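Local coordinates for protein meso-diaminopimelate dehydrogenase (Clostridium tetani, PDB 3WGY) that catalyses, in its natural form, the reversible NADP-dependent oxidative deamination of meso-diaminopimelate, and is here an engineered variant with 4-methyl-2-oxovalerate bound, at residues B[165-179]-B[194-206]. The protein carries 6 engineered substitutions. Residues are numbered along the deposited sequence; the frame is centred on the assembly and turned at random.
Engineered in segment 165-179: Ile173 (natural residue Thr). Engineered in segment 194-206: Met199 (natural residue Arg).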
loop_
_atom_site.group_PDB
_atom_site.type_symbol
_atom_site.label_atom_id
_atom_site.label_comp_id
_atom_site.label_asym_id
_atom_site.label_seq_id
_atom_site.Cartn_x
_atom_site.Cartn_y
_atom_site.Cartn_z
ATOM N N GLY B 165 43.933 -8.995 6.573
ATOM C CA GLY B 165 44.027 -7.868 7.484
ATOM C C GLY B 165 42.740 -7.522 8.212
ATOM O O GLY B 165 42.745 -6.693 9.122
ATOM N N VAL B 166 41.638 -8.149 7.811
ATOM C CA VAL B 166 40.340 -7.899 8.436
ATOM C C VAL B 166 40.017 -8.909 9.537
ATOM O O VAL B 166 39.803 -10.084 9.259
ATOM C CB VAL B 166 39.200 -7.950 7.393
ATOM C CG1 VAL B 166 37.841 -7.905 8.094
ATOM C CG2 VAL B 166 39.337 -6.783 6.421
ATOM N N LYS B 167 39.987 -8.438 10.780
ATOM C CA LYS B 167 39.662 -9.273 11.938
ATOM C C LYS B 167 38.177 -9.607 11.921
ATOM O O LYS B 167 37.768 -10.771 11.971
ATOM C CB LYS B 167 39.953 -8.519 13.234
ATOM C CG LYS B 167 41.369 -8.608 13.722
ATOM C CD LYS B 167 41.463 -9.527 14.924
ATOM C CE LYS B 167 40.713 -8.950 16.113
ATOM N NZ LYS B 167 40.838 -9.827 17.313
ATOM N N ASN B 168 37.373 -8.555 11.877
ATOM C CA ASN B 168 35.937 -8.701 11.872
ATOM C C ASN B 168 35.354 -7.478 11.166
ATOM O O ASN B 168 36.064 -6.506 10.916
ATOM C CB ASN B 168 35.437 -8.803 13.320
ATOM C CG ASN B 168 34.029 -9.337 13.407
ATOM O OD1 ASN B 168 33.459 -9.762 12.406
ATOM N ND2 ASN B 168 33.459 -9.328 14.607
ATOM N N GLY B 169 34.070 -7.534 10.824
ATOM C CA GLY B 169 33.459 -6.411 10.143
ATOM C C GLY B 169 32.011 -6.629 9.749
ATOM O O GLY B 169 31.455 -7.710 9.922
ATOM N N ILE B 170 31.403 -5.583 9.213
ATOM C CA ILE B 170 30.014 -5.635 8.784
ATOM C C ILE B 170 29.818 -4.713 7.580
ATOM O O ILE B 170 30.493 -3.689 7.455
ATOM C CB ILE B 170 29.073 -5.185 9.937
ATOM C CG1 ILE B 170 27.606 -5.418 9.554
ATOM C CG2 ILE B 170 29.295 -3.703 10.235
ATOM C CD1 ILE B 170 26.632 -5.284 10.726
ATOM N N GLN B 171 28.903 -5.087 6.695
ATOM C CA GLN B 171 28.600 -4.297 5.503
ATOM C C GLN B 171 27.142 -3.849 5.532
ATOM O O GLN B 171 26.298 -4.512 6.134
ATOM C CB GLN B 171 28.844 -5.128 4.226
ATOM C CG GLN B 171 28.378 -4.449 2.920
ATOM C CD GLN B 171 26.941 -4.788 2.516
ATOM O OE1 GLN B 171 26.099 -5.119 3.353
ATOM N NE2 GLN B 171 26.655 -4.687 1.219
ATOM N N TYR B 172 26.864 -2.720 4.887
ATOM C CA TYR B 172 25.517 -2.174 4.775
ATOM C C TYR B 172 25.301 -1.706 3.342
ATOM O O TYR B 172 26.198 -1.111 2.740
ATOM C CB TYR B 172 25.324 -0.941 5.662
ATOM C CG TYR B 172 25.363 -1.184 7.147
ATOM C CD1 TYR B 172 24.271 -1.745 7.817
ATOM C CD2 TYR B 172 26.491 -0.841 7.890
ATOM C CE1 TYR B 172 24.307 -1.953 9.193
ATOM C CE2 TYR B 172 26.538 -1.044 9.257
ATOM C CZ TYR B 172 25.443 -1.597 9.902
ATOM O OH TYR B 172 25.491 -1.779 11.258
ATOM N N ILE B 173 24.123 -1.982 2.797
ATOM C CA ILE B 173 23.779 -1.503 1.466
ATOM C C ILE B 173 22.881 -0.333 1.829
ATOM O O ILE B 173 22.023 -0.458 2.707
ATOM C CB ILE B 173 22.973 -2.532 0.633
ATOM C CG1 ILE B 173 23.839 -3.758 0.323
ATOM C CG2 ILE B 173 22.521 -1.890 -0.673
ATOM C CD1 ILE B 173 23.171 -4.809 -0.572
ATOM N N ILE B 174 23.081 0.808 1.189
ATOM C CA ILE B 174 22.277 1.973 1.515
ATOM C C ILE B 174 21.839 2.731 0.278
ATOM O O ILE B 174 22.644 2.988 -0.620
ATOM C CB ILE B 174 23.060 2.971 2.401
ATOM C CG1 ILE B 174 23.680 2.255 3.603
ATOM C CG2 ILE B 174 22.130 4.099 2.854
ATOM C CD1 ILE B 174 24.533 3.174 4.472
ATOM N N PRO B 175 20.548 3.084 0.202
ATOM C CA PRO B 175 20.058 3.830 -0.956
ATOM C C PRO B 175 20.757 5.189 -0.990
ATOM O O PRO B 175 21.019 5.783 0.053
ATOM C CB PRO B 175 18.563 3.955 -0.674
ATOM C CG PRO B 175 18.263 2.667 0.039
ATOM C CD PRO B 175 19.427 2.554 0.999
ATOM N N ILE B 176 21.068 5.670 -2.187
ATOM C CA ILE B 176 21.727 6.960 -2.346
ATOM C C ILE B 176 20.648 8.029 -2.425
ATOM O O ILE B 176 19.758 7.951 -3.271
ATOM C CB ILE B 176 22.577 6.975 -3.630
ATOM C CG1 ILE B 176 23.689 5.931 -3.516
ATOM C CG2 ILE B 176 23.164 8.363 -3.857
ATOM C CD1 ILE B 176 24.430 5.674 -4.806
ATOM N N LYS B 177 20.719 9.028 -1.551
ATOM C CA LYS B 177 19.702 10.076 -1.535
ATOM C C LYS B 177 19.449 10.689 -2.905
ATOM O O LYS B 177 18.302 10.952 -3.270
ATOM C CB LYS B 177 20.073 11.189 -0.553
ATOM C CG LYS B 177 18.902 12.116 -0.258
ATOM C CD LYS B 177 19.332 13.360 0.501
ATOM C CE LYS B 177 18.126 14.138 1.016
ATOM N NZ LYS B 177 17.156 14.491 -0.063
ATOM N N GLY B 178 20.523 10.918 -3.658
ATOM C CA GLY B 178 20.396 11.501 -4.983
ATOM C C GLY B 178 19.403 10.754 -5.852
ATOM O O GLY B 178 18.548 11.365 -6.491
ATOM N N ALA B 179 19.520 9.432 -5.887
ATOM C CA ALA B 179 18.615 8.608 -6.676
ATOM C C ALA B 179 17.194 8.657 -6.114
ATOM O O ALA B 179 16.221 8.689 -6.867
ATOM C CB ALA B 179 19.111 7.171 -6.704
ATOM N N ARG B 194 25.234 1.537 -9.882
ATOM C CA ARG B 194 26.072 2.461 -9.136
ATOM C C ARG B 194 25.369 3.715 -8.624
ATOM O O ARG B 194 25.845 4.354 -7.682
ATOM C CB ARG B 194 27.271 2.873 -9.990
ATOM C CG ARG B 194 28.305 3.652 -9.209
ATOM C CD ARG B 194 29.531 3.990 -10.037
ATOM N NE ARG B 194 30.735 3.836 -9.233
ATOM C CZ ARG B 194 31.316 2.667 -8.977
ATOM N NH1 ARG B 194 30.813 1.545 -9.476
ATOM N NH2 ARG B 194 32.387 2.617 -8.204
ATOM N N GLU B 195 24.248 4.076 -9.236
ATOM C CA GLU B 195 23.519 5.269 -8.821
ATOM C C GLU B 195 22.465 5.029 -7.740
ATOM O O GLU B 195 22.169 5.934 -6.960
ATOM C CB GLU B 195 22.842 5.922 -10.031
ATOM C CG GLU B 195 23.795 6.302 -11.155
ATOM C CD GLU B 195 23.064 6.793 -12.394
ATOM O OE1 GLU B 195 22.114 6.112 -12.838
ATOM O OE2 GLU B 195 23.441 7.856 -12.929
ATOM N N LYS B 196 21.907 3.821 -7.692
ATOM C CA LYS B 196 20.854 3.483 -6.723
ATOM C C LYS B 196 21.283 3.221 -5.279
ATOM O O LYS B 196 20.640 3.708 -4.348
ATOM C CB LYS B 196 20.051 2.268 -7.204
ATOM C CG LYS B 196 19.230 2.501 -8.459
ATOM C CD LYS B 196 18.420 1.265 -8.828
ATOM C CE LYS B 196 17.346 0.964 -7.792
ATOM N NZ LYS B 196 16.603 -0.284 -8.129
ATOM N N HIS B 197 22.340 2.432 -5.093
ATOM C CA HIS B 197 22.812 2.101 -3.753
ATOM C C HIS B 197 24.323 2.186 -3.593
ATOM O O HIS B 197 25.077 1.908 -4.526
ATOM C CB HIS B 197 22.415 0.670 -3.357
ATOM C CG HIS B 197 20.956 0.361 -3.503
ATOM N ND1 HIS B 197 20.378 0.063 -4.721
ATOM C CD2 HIS B 197 19.970 0.259 -2.579
ATOM C CE1 HIS B 197 19.098 -0.216 -4.539
ATOM N NE2 HIS B 197 18.826 -0.102 -3.251
ATOM N N GLU B 198 24.753 2.543 -2.387
ATOM C CA GLU B 198 26.175 2.606 -2.069
ATOM C C GLU B 198 26.389 1.562 -0.976
ATOM O O GLU B 198 25.426 1.039 -0.407
ATOM C CB GLU B 198 26.568 3.990 -1.542
ATOM C CG GLU B 198 26.187 4.236 -0.097
ATOM C CD GLU B 198 26.702 5.566 0.439
ATOM O OE1 GLU B 198 27.928 5.799 0.398
ATOM O OE2 GLU B 198 25.882 6.380 0.911
ATOM N N MET B 199 27.639 1.241 -0.687
ATOM C CA MET B 199 27.928 0.265 0.348
ATOM C C MET B 199 28.921 0.819 1.355
ATOM O O MET B 199 29.929 1.419 0.984
ATOM C CB MET B 199 28.449 -1.028 -0.279
ATOM C CG MET B 199 27.326 -1.976 -0.692
ATOM S SD MET B 199 27.914 -3.354 -1.677
ATOM C CE MET B 199 26.493 -3.652 -2.737
ATOM N N VAL B 200 28.610 0.626 2.630
ATOM C CA VAL B 200 29.453 1.110 3.711
ATOM C C VAL B 200 29.885 -0.059 4.579
ATOM O O VAL B 200 29.068 -0.892 4.993
ATOM C CB VAL B 200 28.701 2.144 4.583
ATOM C CG1 VAL B 200 29.649 2.751 5.630
ATOM C CG2 VAL B 200 28.122 3.240 3.699
ATOM N N CYS B 201 31.182 -0.126 4.844
ATOM C CA CYS B 201 31.718 -1.195 5.665
ATOM C C CYS B 201 32.360 -0.621 6.912
ATOM O O CYS B 201 32.899 0.486 6.904
ATOM C CB CYS B 201 32.765 -1.998 4.891
ATOM S SG CYS B 201 32.168 -2.824 3.401
ATOM N N TYR B 202 32.275 -1.378 7.997
ATOM C CA TYR B 202 32.888 -0.989 9.252
ATOM C C TYR B 202 33.762 -2.184 9.576
ATOM O O TYR B 202 33.266 -3.277 9.851
ATOM C CB TYR B 202 31.830 -0.756 10.328
ATOM C CG TYR B 202 30.958 0.446 10.038
ATOM C CD1 TYR B 202 29.888 0.362 9.142
ATOM C CD2 TYR B 202 31.228 1.683 10.633
ATOM C CE1 TYR B 202 29.108 1.479 8.848
ATOM C CE2 TYR B 202 30.466 2.802 10.346
ATOM C CZ TYR B 202 29.406 2.697 9.454
ATOM O OH TYR B 202 28.659 3.815 9.171
ATOM N N VAL B 203 35.070 -1.967 9.530
ATOM C CA VAL B 203 36.019 -3.042 9.744
ATOM C C VAL B 203 36.902 -2.968 10.979
ATOM O O VAL B 203 37.359 -1.904 11.375
ATOM C CB VAL B 203 36.945 -3.170 8.504
ATOM C CG1 VAL B 203 38.056 -4.181 8.761
ATOM C CG2 VAL B 203 36.119 -3.552 7.283
ATOM N N VAL B 204 37.121 -4.130 11.581
ATOM C CA VAL B 204 37.998 -4.261 12.731
ATOM C C VAL B 204 39.239 -4.898 12.109
ATOM O O VAL B 204 39.218 -6.066 11.717
ATOM C CB VAL B 204 37.417 -5.212 13.790
ATOM C CG1 VAL B 204 38.353 -5.281 14.991
ATOM C CG2 VAL B 204 36.030 -4.729 14.212
ATOM N N PRO B 205 40.331 -4.131 11.990
ATOM C CA PRO B 205 41.578 -4.627 11.401
ATOM C C PRO B 205 42.442 -5.443 12.357
ATOM O O PRO B 205 42.369 -5.252 13.573
ATOM C CB PRO B 205 42.275 -3.342 10.986
ATOM C CG PRO B 205 41.958 -2.449 12.158
ATOM C CD PRO B 205 40.470 -2.716 12.392
ATOM N N GLU B 206 43.242 -6.353 11.802
ATOM C CA GLU B 206 44.172 -7.156 12.600
ATOM C C GLU B 206 45.246 -6.152 12.997
ATOM O O GLU B 206 45.431 -5.155 12.303
ATOM C CB GLU B 206 44.827 -8.250 11.749
ATOM C CG GLU B 206 43.893 -9.276 11.136
ATOM C CD GLU B 206 43.320 -10.249 12.149
ATOM O OE1 GLU B 206 43.855 -10.339 13.267
ATOM O OE2 GLU B 206 42.338 -10.936 11.815
HETATM O O HOH W 1 42.230 -11.942 9.554
HETATM O O HOH W 2 23.555 6.923 1.365
#
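The rims of the Tyr172 and Tyr202 rings meet, and neither ring stacks on the other. Their planes stand at 82°. Tyr202 CD1 lies in the plane of the Tyr172 ring, at its edge, and Tyr202 CE1 comes to 3.6 Å from Tyr172 CE2. Outside the pair, the Tyr172 hydroxyl is hydrogen-bonded to His244, Lys150 makes a cation-pi contact with the Tyr172 ring, and the Tyr202 ring meets His244. CG2 of Ile173, an engineered residue, packs on His197 CB at 3.7 Å.

On the same face of the sheet as the tyrosines, Ile174 CD1 touches Val200 CG2 at 3.7 Å. The other face carries Gln171, Cys201 and two engineered residues, Ile173 and Met199. Ile173 and Met199 run alongside each other in one direction. Gln171 has CG anti to its backbone nitrogen (chi1 172°), then bends at chi2. Its NE2 thereby reaches Met199 SD in a weak hydrogen bond of 3.4 Å.

Within the sheet, paired backbone bonds join Ile170 with Tyr202, Tyr172 with Val200, and Ile174 with Glu198. Beyond the last pair, Ile176 N donates to Lys196 O at 3.0 Å. Ile176 CD1 rests on the carbonyls of Arg194 and Glu195.

At the other end, Val204 O accepts two backbone bonds, from Lys167 N at 2.7 Å and Asn168 N at 3.1 Å. This is a classic beta bulge. Glu206 N donates to Gly165 O.

The two strands are the antiparallel central pair of a mixed sheet in the C-terminal domain. Helices 154-162 and 237-243 pack on its two faces. The Gln171 side chain lies about 6 Å from the bound 2-oxo-4-methylpentanoic acid. Gln171 touches His156 and Ile173 touches Ser153, both residues of that ligand's pocket, which is probably where the natural substrate binds.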